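Chromosomal replication initiator protein dnaA (Thermotoga maritima, PDB 2Z4S) probably initiates chromosomal replication by binding the replication origin in its ATP-bound form, using an AAA+ domain that binds and hydrolyses ATP. Local coordinates at residues P132-G137 and R236-L241; K190-V195 and F217-E222; F205-T210 and S242-R247. All coordinates share one frame; numbering follows the deposited sequence.

Contact 1 of 3, residues P132-G137 and R236-L241; sequences PLFIYG and REPQKL
Two aromatic side chains, F134 and Y136, leave strand 133-136 on the same side and meet the loop 236-241, each with a ring face on an aliphatic group. In F134, CG is anti to the backbone N (chi1 -176°), which carries the ring out to meet P238 tip to tip. P238 CG lies over the face, displaced toward the rim, 3.8 Å from the F134 ring centroid, in a CH-pi contact; P238 CD comes 3.4 Å from F134 CE1. The carbonyl O of R236 sits at the edge of the F134 ring, in its plane, and is also hydrogen-bonded to S234 OG. Strand 133-136 is the first strand of the parallel AAA+ sheet and runs into the P-loop, whose K143 is hydrogen-bonded through NZ to G137 O; strand 229-234, which lies beside it, leads into the loop that carries P238. Y136 holds CG between its backbone N and carbonyl carbon (chi1 81°), and E237 takes the same crowded position (chi1 61°). The two side chains lie side by side, ring and carboxylate planes nearly parallel. E237 CB, 3.7 Å from the Y136 ring centroid, makes the second CH-pi contact over the face. R236 turns its own side chain away, so only its backbone reaches Y136, with O 3.7 Å from Y136 CB. P238 also packs on V249 and F252 of helix 246-253, and F252 meets the F134 ring.

Contact 2 of 3, residues K190-V195 and F217-E222; sequences KYRKKV and FHTFNE
Segment 190-195, on helix 184-193, packs on helix 210-224 in the ATPase domain, the two helices preceding and following strand 197-201 in the chain, and R192 has the largest share of the contact. Its CG is anti to the carbonyl carbon (chi1 -47°) and the chain is extended from CG to NE, so it crosses T219 and E222 at about a right angle. One face of the guanidinium lies over the helix backbone, with NE 3.8 Å from T219 CA. At the edge of the group, R192 NH1 makes a long, weak salt bridge to E222 OE2 at 3.4 Å, the carboxylate turned 71° from the guanidinium. The stronger partner is E215, whose OE2 forms a salt bridge with R192 NH2, so acidic groups on two turns of one helix would probably balance the charge. T219 CG2 touches the other segment, 3.3 Å from Y191 O and 3.8 Å from R192 CG, while T219 OG1 is hydrogen-bonded to E215 O. The Y191 ring leads away from this interface, stacked on F187 and meeting F171 of helix 168-182 edge-to-face, with I166 of strand 163-167 beside it.

Contact 3 of 3, residues F205-T210 and S242-R247; sequences FLIGKT and SEFQDR
The loop 205-210, which follows the Walker B strand 197-201 of the AAA+ core, lies against segment 242-247, which runs into the start of helix 246-253. F244 reaches the opposing loop with CE1 and CZ: I207 N lies at the ring edge, near its plane, 3.5 Å from F244 CE1, and F244 CZ approaches L206 CB at 3.7 Å. I207 crosses F244 at about a right angle. With its CG1 anti to the carbonyl carbon (chi1 -62°), that branch meets F244 CE1 at 3.8 Å, while CG2, anti to the backbone N, is turned to the carbonyl O and OG of S242. One backbone bond ties the two segments, from G208 N to E243 O; at 3.3 Å it is weak, though almost straight at 177°. The same carbonyl accepts a hydrogen bond from Q213 NE2 of helix 210-224, a residue that also holds L206 O and, through OE1, the backbone N of Q245. E243 itself points toward the loop, its extended side chain placing OE1 3.4 Å from G208 CA. Q245, at the N-cap position of helix 246-253, extends its amide obliquely across T210, and its NE2 is hydrogen-bonded to T214 OG1. R247, which also makes a cation-pi contact with F217, grips that amide side-on, two nitrogens on one oxygen. An alanine here in place of Q245 would remove both ends of the amide and would probably lose the tie to T214 and loosen the R247 guanidinium. Of the two gripping nitrogens, R247 NE reaches Q245 OE1 at 2.8 Å in the carbonyl plane, whereas NH2 approaches the same OE1 from 30° above it.

In the fold
All three contacts lie in the AAA+ ATPase domain. Along the chain the segments run 132-137, 190-195, 205-210, 217-222, 236-241 and 242-247, so contact 1 spans both segments of contact 2, and contact 3 crosses each of the others. Contacts 1 and 3 have centres about 13 Å apart and meet in sequence, where L241 passes into S242 between strand 229-234 and helix 246-253. The centre of contact 2 lies about 20 Å from that of contact 1 and 18 Å from that of contact 3, touching contact 1 through P132 and F220 and contact 3 through F217 and R247. Helix 210-224, which begins in contact 3 and carries one half of contact 2, joins the loop after strand 197-201 to helix 184-193.

Contact 1 of 3, residues P132-G137 and R236-L241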
loop_
_atom_site.group_PDB
_atom_site.type_symbol
_atom_site.label_atom_id
_atom_site.label_comp_id
_atom_site.label_asym_id
_atom_site.label_seq_id
_atom_site.Cartn_x
_atom_site.Cartn_y
_atom_site.Cartn_z
ATOM N N PRO A 132 -6.674 -11.144 -10.695
ATOM C CA PRO A 132 -6.509 -10.006 -9.799
ATOM C C PRO A 132 -5.231 -9.224 -10.106
ATOM O O PRO A 132 -4.492 -9.528 -11.040
ATOM C CB PRO A 132 -6.404 -10.685 -8.453
ATOM C CG PRO A 132 -5.442 -11.823 -8.793
ATOM C CD PRO A 132 -5.942 -12.314 -10.173
ATOM N N LEU A 133 -4.973 -8.217 -9.289
ATOM C CA LEU A 133 -3.772 -7.415 -9.422
ATOM C C LEU A 133 -2.938 -7.793 -8.209
ATOM O O LEU A 133 -3.445 -7.824 -7.084
ATOM C CB LEU A 133 -4.120 -5.920 -9.386
ATOM C CG LEU A 133 -2.988 -4.894 -9.257
ATOM C CD1 LEU A 133 -1.877 -5.148 -10.263
ATOM C CD2 LEU A 133 -3.594 -3.521 -9.426
ATOM N N PHE A 134 -1.670 -8.103 -8.435
ATOM C CA PHE A 134 -0.792 -8.476 -7.343
ATOM C C PHE A 134 0.427 -7.597 -7.378
ATOM O O PHE A 134 1.349 -7.850 -8.136
ATOM C CB PHE A 134 -0.366 -9.939 -7.462
ATOM C CG PHE A 134 0.462 -10.421 -6.308
ATOM C CD1 PHE A 134 1.824 -10.152 -6.249
ATOM C CD2 PHE A 134 -0.127 -11.125 -5.263
ATOM C CE1 PHE A 134 2.595 -10.578 -5.162
ATOM C CE2 PHE A 134 0.631 -11.557 -4.171
ATOM C CZ PHE A 134 1.999 -11.282 -4.120
ATOM N N ILE A 135 0.424 -6.559 -6.552
ATOM C CA ILE A 135 1.540 -5.638 -6.478
ATOM C C ILE A 135 2.505 -6.093 -5.391
ATOM O O ILE A 135 2.084 -6.543 -4.335
ATOM C CB ILE A 135 1.044 -4.219 -6.151
ATOM C CG1 ILE A 135 0.026 -3.769 -7.202
ATOM C CG2 ILE A 135 2.219 -3.258 -6.098
ATOM C CD1 ILE A 135 -0.496 -2.370 -6.988
ATOM N N TYR A 136 3.799 -5.977 -5.640
ATOM C CA TYR A 136 4.769 -6.393 -4.638
ATOM C C TYR A 136 6.040 -5.547 -4.707
ATOM O O TYR A 136 6.406 -5.045 -5.775
ATOM C CB TYR A 136 5.108 -7.884 -4.824
ATOM C CG TYR A 136 6.122 -8.203 -5.919
ATOM C CD1 TYR A 136 7.480 -8.361 -5.616
ATOM C CD2 TYR A 136 5.725 -8.354 -7.252
ATOM C CE1 TYR A 136 8.417 -8.662 -6.606
ATOM C CE2 TYR A 136 6.655 -8.652 -8.252
ATOM C CZ TYR A 136 8.002 -8.807 -7.916
ATOM O OH TYR A 136 8.934 -9.115 -8.887
ATOM N N GLY A 137 6.705 -5.402 -3.565
ATOM C CA GLY A 137 7.932 -4.633 -3.495
ATOM C C GLY A 137 8.353 -4.471 -2.051
ATOM O O GLY A 137 7.550 -4.707 -1.144
ATOM N N ARG A 236 6.884 -9.452 -1.063
ATOM C CA ARG A 236 7.614 -10.542 -1.694
ATOM C C ARG A 236 6.760 -11.031 -2.867
ATOM O O ARG A 236 5.531 -10.955 -2.817
ATOM C CB ARG A 236 7.806 -11.668 -0.683
ATOM C CG ARG A 236 9.166 -12.327 -0.729
ATOM C CD ARG A 236 10.255 -11.446 -0.133
ATOM N NE ARG A 236 11.506 -11.553 -0.886
ATOM C CZ ARG A 236 12.191 -12.680 -1.074
ATOM N NH1 ARG A 236 11.756 -13.826 -0.554
ATOM N NH2 ARG A 236 13.307 -12.662 -1.802
ATOM N N GLU A 237 7.396 -11.530 -3.921
ATOM C CA GLU A 237 6.637 -11.998 -5.084
ATOM C C GLU A 237 5.948 -13.353 -4.845
ATOM O O GLU A 237 6.354 -14.130 -3.971
ATOM C CB GLU A 237 7.551 -12.086 -6.302
ATOM C CG GLU A 237 8.701 -13.057 -6.141
ATOM C CD GLU A 237 9.454 -13.257 -7.432
ATOM O OE1 GLU A 237 8.789 -13.462 -8.474
ATOM O OE2 GLU A 237 10.703 -13.214 -7.403
ATOM N N PRO A 238 4.898 -13.659 -5.626
ATOM C CA PRO A 238 4.204 -14.933 -5.433
ATOM C C PRO A 238 5.164 -16.100 -5.230
ATOM O O PRO A 238 5.090 -16.816 -4.229
ATOM C CB PRO A 238 3.382 -15.067 -6.706
ATOM C CG PRO A 238 3.030 -13.651 -7.010
ATOM C CD PRO A 238 4.347 -12.933 -6.783
ATOM N N GLN A 239 6.082 -16.278 -6.168
ATOM C CA GLN A 239 7.035 -17.374 -6.072
ATOM C C GLN A 239 7.949 -17.355 -4.853
ATOM O O GLN A 239 8.405 -18.404 -4.412
ATOM C CB GLN A 239 7.883 -17.450 -7.345
ATOM C CG GLN A 239 7.110 -17.953 -8.555
ATOM C CD GLN A 239 6.233 -19.151 -8.216
ATOM O OE1 GLN A 239 6.685 -20.110 -7.583
ATOM N NE2 GLN A 239 4.972 -19.101 -8.638
ATOM N N LYS A 240 8.218 -16.183 -4.294
ATOM C CA LYS A 240 9.110 -16.121 -3.146
ATOM C C LYS A 240 8.413 -16.098 -1.783
ATOM O O LYS A 240 9.044 -15.793 -0.767
ATOM C CB LYS A 240 10.047 -14.925 -3.286
ATOM C CG LYS A 240 11.527 -15.289 -3.291
ATOM C CD LYS A 240 11.914 -16.129 -4.507
ATOM C CE LYS A 240 13.437 -16.349 -4.592
ATOM N NZ LYS A 240 14.034 -17.127 -3.452
ATOM N N LEU A 241 7.121 -16.426 -1.762
ATOM C CA LEU A 241 6.358 -16.472 -0.517
ATOM C C LEU A 241 6.498 -17.831 0.192
ATOM O O LEU A 241 5.829 -18.811 -0.165
ATOM C CB LEU A 241 4.874 -16.204 -0.778
ATOM C CG LEU A 241 4.347 -14.771 -0.805
ATOM C CD1 LEU A 241 2.831 -14.807 -0.864
ATOM C CD2 LEU A 241 4.789 -14.025 0.433
#

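Contact 2 of 3, residues K190-V195 and F217-E222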
loop_
_atom_site.group_PDB
_atom_site.type_symbol
_atom_site.label_atom_id
_atom_site.label_comp_id
_atom_site.label_asym_id
_atom_site.label_seq_id
_atom_site.Cartn_x
_atom_site.Cartn_y
_atom_site.Cartn_z
ATOM N N LYS A 190 -19.476 -11.205 4.877
ATOM C CA LYS A 190 -18.686 -9.978 4.889
ATOM C C LYS A 190 -17.561 -9.887 3.862
ATOM O O LYS A 190 -17.359 -8.833 3.268
ATOM C CB LYS A 190 -18.101 -9.754 6.285
ATOM C CG LYS A 190 -17.175 -8.564 6.395
ATOM C CD LYS A 190 -16.464 -8.555 7.730
ATOM C CE LYS A 190 -15.560 -7.359 7.857
ATOM N NZ LYS A 190 -14.720 -7.419 9.065
ATOM N N TYR A 191 -16.817 -10.965 3.654
ATOM C CA TYR A 191 -15.724 -10.896 2.698
ATOM C C TYR A 191 -16.053 -11.422 1.310
ATOM O O TYR A 191 -15.166 -11.544 0.467
ATOM C CB TYR A 191 -14.473 -11.589 3.247
ATOM C CG TYR A 191 -13.814 -10.833 4.382
ATOM C CD1 TYR A 191 -14.290 -10.946 5.680
ATOM C CD2 TYR A 191 -12.732 -9.981 4.147
ATOM C CE1 TYR A 191 -13.710 -10.234 6.721
ATOM C CE2 TYR A 191 -12.145 -9.265 5.175
ATOM C CZ TYR A 191 -12.637 -9.396 6.467
ATOM O OH TYR A 191 -12.058 -8.715 7.521
ATOM N N ARG A 192 -17.322 -11.730 1.068
ATOM C CA ARG A 192 -17.752 -12.197 -0.248
ATOM C C ARG A 192 -19.071 -11.499 -0.548
ATOM O O ARG A 192 -19.098 -10.382 -1.066
ATOM C CB ARG A 192 -17.957 -13.707 -0.255
ATOM C CG ARG A 192 -16.824 -14.474 0.371
ATOM C CD ARG A 192 -17.062 -15.964 0.265
ATOM N NE ARG A 192 -16.126 -16.742 1.068
ATOM C CZ ARG A 192 -15.968 -18.054 0.957
ATOM N NH1 ARG A 192 -16.682 -18.733 0.071
ATOM N NH2 ARG A 192 -15.101 -18.689 1.735
ATOM N N LYS A 193 -20.166 -12.164 -0.207
ATOM C CA LYS A 193 -21.505 -11.631 -0.407
ATOM C C LYS A 193 -21.550 -10.105 -0.575
ATOM O O LYS A 193 -21.995 -9.601 -1.604
ATOM C CB LYS A 193 -22.380 -12.031 0.786
ATOM C CG LYS A 193 -23.849 -11.653 0.677
ATOM C CD LYS A 193 -24.577 -12.558 -0.310
ATOM C CE LYS A 193 -26.094 -12.402 -0.203
ATOM N NZ LYS A 193 -26.812 -13.391 -1.061
ATOM N N LYS A 194 -21.063 -9.375 0.422
ATOM C CA LYS A 194 -21.121 -7.918 0.388
ATOM C C LYS A 194 -19.869 -7.131 -0.043
ATOM O O LYS A 194 -19.503 -6.146 0.606
ATOM C CB LYS A 194 -21.588 -7.408 1.757
ATOM C CG LYS A 194 -22.374 -8.442 2.565
ATOM C CD LYS A 194 -23.070 -7.828 3.770
ATOM C CE LYS A 194 -24.279 -7.002 3.337
ATOM N NZ LYS A 194 -24.988 -6.349 4.476
ATOM N N VAL A 195 -19.214 -7.548 -1.125
ATOM C CA VAL A 195 -18.040 -6.821 -1.619
ATOM C C VAL A 195 -17.933 -6.952 -3.117
ATOM O O VAL A 195 -18.132 -8.037 -3.658
ATOM C CB VAL A 195 -16.699 -7.324 -1.025
ATOM C CG1 VAL A 195 -16.689 -7.121 0.471
ATOM C CG2 VAL A 195 -16.463 -8.776 -1.393
ATOM N N PHE A 217 -8.133 -18.624 0.171
ATOM C CA PHE A 217 -8.192 -19.355 -1.093
ATOM C C PHE A 217 -9.590 -19.409 -1.716
ATOM O O PHE A 217 -9.768 -19.056 -2.882
ATOM C CB PHE A 217 -7.689 -20.785 -0.896
ATOM C CG PHE A 217 -7.737 -21.613 -2.143
ATOM C CD1 PHE A 217 -6.796 -21.432 -3.150
ATOM C CD2 PHE A 217 -8.754 -22.536 -2.337
ATOM C CE1 PHE A 217 -6.870 -22.158 -4.338
ATOM C CE2 PHE A 217 -8.838 -23.263 -3.518
ATOM C CZ PHE A 217 -7.893 -23.072 -4.522
ATOM N N HIS A 218 -10.581 -19.864 -0.957
ATOM C CA HIS A 218 -11.941 -19.941 -1.488
ATOM C C HIS A 218 -12.564 -18.555 -1.677
ATOM O O HIS A 218 -13.216 -18.294 -2.697
ATOM C CB HIS A 218 -12.826 -20.799 -0.575
ATOM C CG HIS A 218 -12.387 -22.230 -0.490
ATOM N ND1 HIS A 218 -12.240 -23.029 -1.603
ATOM C CD2 HIS A 218 -12.029 -22.992 0.571
ATOM C CE1 HIS A 218 -11.804 -24.220 -1.231
ATOM N NE2 HIS A 218 -11.668 -24.223 0.082
ATOM N N THR A 219 -12.358 -17.677 -0.691
ATOM C CA THR A 219 -12.875 -16.311 -0.751
ATOM C C THR A 219 -12.454 -15.769 -2.107
ATOM O O THR A 219 -13.241 -15.149 -2.829
ATOM C CB THR A 219 -12.254 -15.418 0.338
ATOM O OG1 THR A 219 -12.272 -16.100 1.599
ATOM C CG2 THR A 219 -13.048 -14.139 0.468
ATOM N N PHE A 220 -11.196 -16.030 -2.445
ATOM C CA PHE A 220 -10.636 -15.604 -3.711
ATOM C C PHE A 220 -11.490 -16.150 -4.834
ATOM O O PHE A 220 -12.104 -15.398 -5.591
ATOM C CB PHE A 220 -9.215 -16.140 -3.866
ATOM C CG PHE A 220 -8.524 -15.703 -5.134
ATOM C CD1 PHE A 220 -7.615 -14.653 -5.122
ATOM C CD2 PHE A 220 -8.761 -16.363 -6.335
ATOM C CE1 PHE A 220 -6.951 -14.276 -6.282
ATOM C CE2 PHE A 220 -8.101 -15.990 -7.501
ATOM C CZ PHE A 220 -7.196 -14.948 -7.475
ATOM N N ASN A 221 -11.531 -17.475 -4.923
ATOM C CA ASN A 221 -12.271 -18.156 -5.977
ATOM C C ASN A 221 -13.726 -17.747 -6.149
ATOM O O ASN A 221 -14.227 -17.691 -7.269
ATOM C CB ASN A 221 -12.163 -19.666 -5.782
ATOM C CG ASN A 221 -10.745 -20.162 -5.951
ATOM O OD1 ASN A 221 -10.077 -19.824 -6.930
ATOM N ND2 ASN A 221 -10.273 -20.967 -5.005
ATOM N N GLU A 222 -14.408 -17.444 -5.054
ATOM C CA GLU A 222 -15.802 -17.063 -5.172
ATOM C C GLU A 222 -15.948 -15.665 -5.747
ATOM O O GLU A 222 -16.827 -15.413 -6.569
ATOM C CB GLU A 222 -16.495 -17.142 -3.820
ATOM C CG GLU A 222 -18.000 -17.166 -3.933
ATOM C CD GLU A 222 -18.657 -17.399 -2.600
ATOM O OE1 GLU A 222 -18.735 -16.440 -1.806
ATOM O OE2 GLU A 222 -19.087 -18.545 -2.343
#

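Contact 3 of 3, residues F205-T210 and S242-R247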
loop_
_atom_site.group_PDB
_atom_site.type_symbol
_atom_site.label_atom_id
_atom_site.label_comp_id
_atom_site.label_asym_id
_atom_site.label_seq_id
_atom_site.Cartn_x
_atom_site.Cartn_y
_atom_site.Cartn_z
ATOM N N PHE A 205 1.831 -11.784 5.831
ATOM C CA PHE A 205 1.436 -12.036 7.200
ATOM C C PHE A 205 0.830 -13.417 7.314
ATOM O O PHE A 205 0.752 -13.970 8.399
ATOM C CB PHE A 205 0.412 -11.005 7.646
ATOM C CG PHE A 205 0.075 -11.092 9.088
ATOM C CD1 PHE A 205 0.974 -10.647 10.047
ATOM C CD2 PHE A 205 -1.138 -11.636 9.500
ATOM C CE1 PHE A 205 0.670 -10.736 11.407
ATOM C CE2 PHE A 205 -1.455 -11.734 10.856
ATOM C CZ PHE A 205 -0.547 -11.280 11.813
ATOM N N LEU A 206 0.404 -13.962 6.179
ATOM C CA LEU A 206 -0.208 -15.277 6.121
ATOM C C LEU A 206 0.785 -16.425 5.942
ATOM O O LEU A 206 0.390 -17.576 5.753
ATOM C CB LEU A 206 -1.260 -15.302 5.014
ATOM C CG LEU A 206 -2.608 -14.723 5.448
ATOM C CD1 LEU A 206 -2.400 -13.405 6.180
ATOM C CD2 LEU A 206 -3.504 -14.550 4.245
ATOM N N ILE A 207 2.075 -16.114 5.995
ATOM C CA ILE A 207 3.100 -17.143 5.880
ATOM C C ILE A 207 2.964 -18.076 7.085
ATOM O O ILE A 207 2.974 -17.631 8.235
ATOM C CB ILE A 207 4.496 -16.522 5.893
ATOM C CG1 ILE A 207 4.651 -15.607 4.688
ATOM C CG2 ILE A 207 5.551 -17.602 5.864
ATOM C CD1 ILE A 207 5.922 -14.812 4.713
ATOM N N GLY A 208 2.832 -19.370 6.818
ATOM C CA GLY A 208 2.682 -20.322 7.903
ATOM C C GLY A 208 1.222 -20.465 8.294
ATOM O O GLY A 208 0.750 -21.557 8.585
ATOM N N LYS A 209 0.497 -19.357 8.285
ATOM C CA LYS A 209 -0.913 -19.373 8.642
ATOM C C LYS A 209 -1.742 -20.157 7.622
ATOM O O LYS A 209 -2.709 -19.622 7.080
ATOM C CB LYS A 209 -1.421 -17.933 8.719
ATOM C CG LYS A 209 -0.408 -16.967 9.302
ATOM C CD LYS A 209 -0.195 -17.178 10.791
ATOM C CE LYS A 209 1.021 -16.398 11.284
ATOM N NZ LYS A 209 1.210 -16.464 12.759
ATOM N N THR A 210 -1.387 -21.419 7.371
ATOM C CA THR A 210 -2.125 -22.226 6.387
ATOM C C THR A 210 -3.618 -22.332 6.682
ATOM O O THR A 210 -4.412 -22.638 5.786
ATOM C CB THR A 210 -1.540 -23.670 6.220
ATOM O OG1 THR A 210 -1.374 -24.281 7.505
ATOM C CG2 THR A 210 -0.196 -23.627 5.477
ATOM N N SER A 242 7.355 -17.873 1.210
ATOM C CA SER A 242 7.595 -19.094 1.979
ATOM C C SER A 242 6.329 -19.584 2.683
ATOM O O SER A 242 5.469 -18.779 3.063
ATOM C CB SER A 242 8.673 -18.852 3.038
ATOM O OG SER A 242 8.093 -18.496 4.281
ATOM N N GLU A 243 6.236 -20.904 2.866
ATOM C CA GLU A 243 5.100 -21.544 3.533
ATOM C C GLU A 243 3.768 -21.059 2.970
ATOM O O GLU A 243 2.926 -20.515 3.691
ATOM C CB GLU A 243 5.165 -21.294 5.048
ATOM C CG GLU A 243 6.440 -21.823 5.689
ATOM C CD GLU A 243 6.485 -21.639 7.197
ATOM O OE1 GLU A 243 5.576 -22.136 7.890
ATOM O OE2 GLU A 243 7.439 -21.004 7.695
ATOM N N PHE A 244 3.581 -21.269 1.675
ATOM C CA PHE A 244 2.357 -20.840 1.023
ATOM C C PHE A 244 1.755 -21.890 0.083
ATOM O O PHE A 244 2.428 -22.417 -0.809
ATOM C CB PHE A 244 2.614 -19.537 0.248
ATOM C CG PHE A 244 1.896 -18.342 0.812
ATOM C CD1 PHE A 244 2.348 -17.725 1.969
ATOM C CD2 PHE A 244 0.742 -17.861 0.199
ATOM C CE1 PHE A 244 1.658 -16.645 2.511
ATOM C CE2 PHE A 244 0.047 -16.788 0.729
ATOM C CZ PHE A 244 0.502 -16.178 1.886
ATOM N N GLN A 245 0.476 -22.178 0.286
ATOM C CA GLN A 245 -0.227 -23.139 -0.548
ATOM C C GLN A 245 -0.107 -22.783 -2.036
ATOM O O GLN A 245 -0.631 -21.769 -2.486
ATOM C CB GLN A 245 -1.702 -23.197 -0.133
ATOM C CG GLN A 245 -1.914 -23.811 1.243
ATOM C CD GLN A 245 -3.325 -23.615 1.784
ATOM O OE1 GLN A 245 -4.309 -23.705 1.047
ATOM N NE2 GLN A 245 -3.428 -23.358 3.089
ATOM N N ASP A 246 0.592 -23.624 -2.791
ATOM C CA ASP A 246 0.780 -23.422 -4.224
ATOM C C ASP A 246 -0.507 -23.024 -4.936
ATOM O O ASP A 246 -0.477 -22.289 -5.920
ATOM C CB ASP A 246 1.299 -24.704 -4.872
ATOM C CG ASP A 246 2.514 -25.260 -4.171
ATOM O OD1 ASP A 246 3.579 -24.609 -4.233
ATOM O OD2 ASP A 246 2.403 -26.346 -3.554
ATOM N N ARG A 247 -1.638 -23.525 -4.462
ATOM C CA ARG A 247 -2.899 -23.193 -5.103
ATOM C C ARG A 247 -3.234 -21.725 -4.923
ATOM O O ARG A 247 -3.863 -21.121 -5.788
ATOM C CB ARG A 247 -4.029 -24.061 -4.558
ATOM C CG ARG A 247 -4.089 -24.136 -3.057
ATOM C CD ARG A 247 -5.332 -24.888 -2.629
ATOM N NE ARG A 247 -5.526 -24.804 -1.189
ATOM C CZ ARG A 247 -6.636 -25.177 -0.567
ATOM N NH1 ARG A 247 -7.649 -25.665 -1.269
ATOM N NH2 ARG A 247 -6.734 -25.045 0.749
#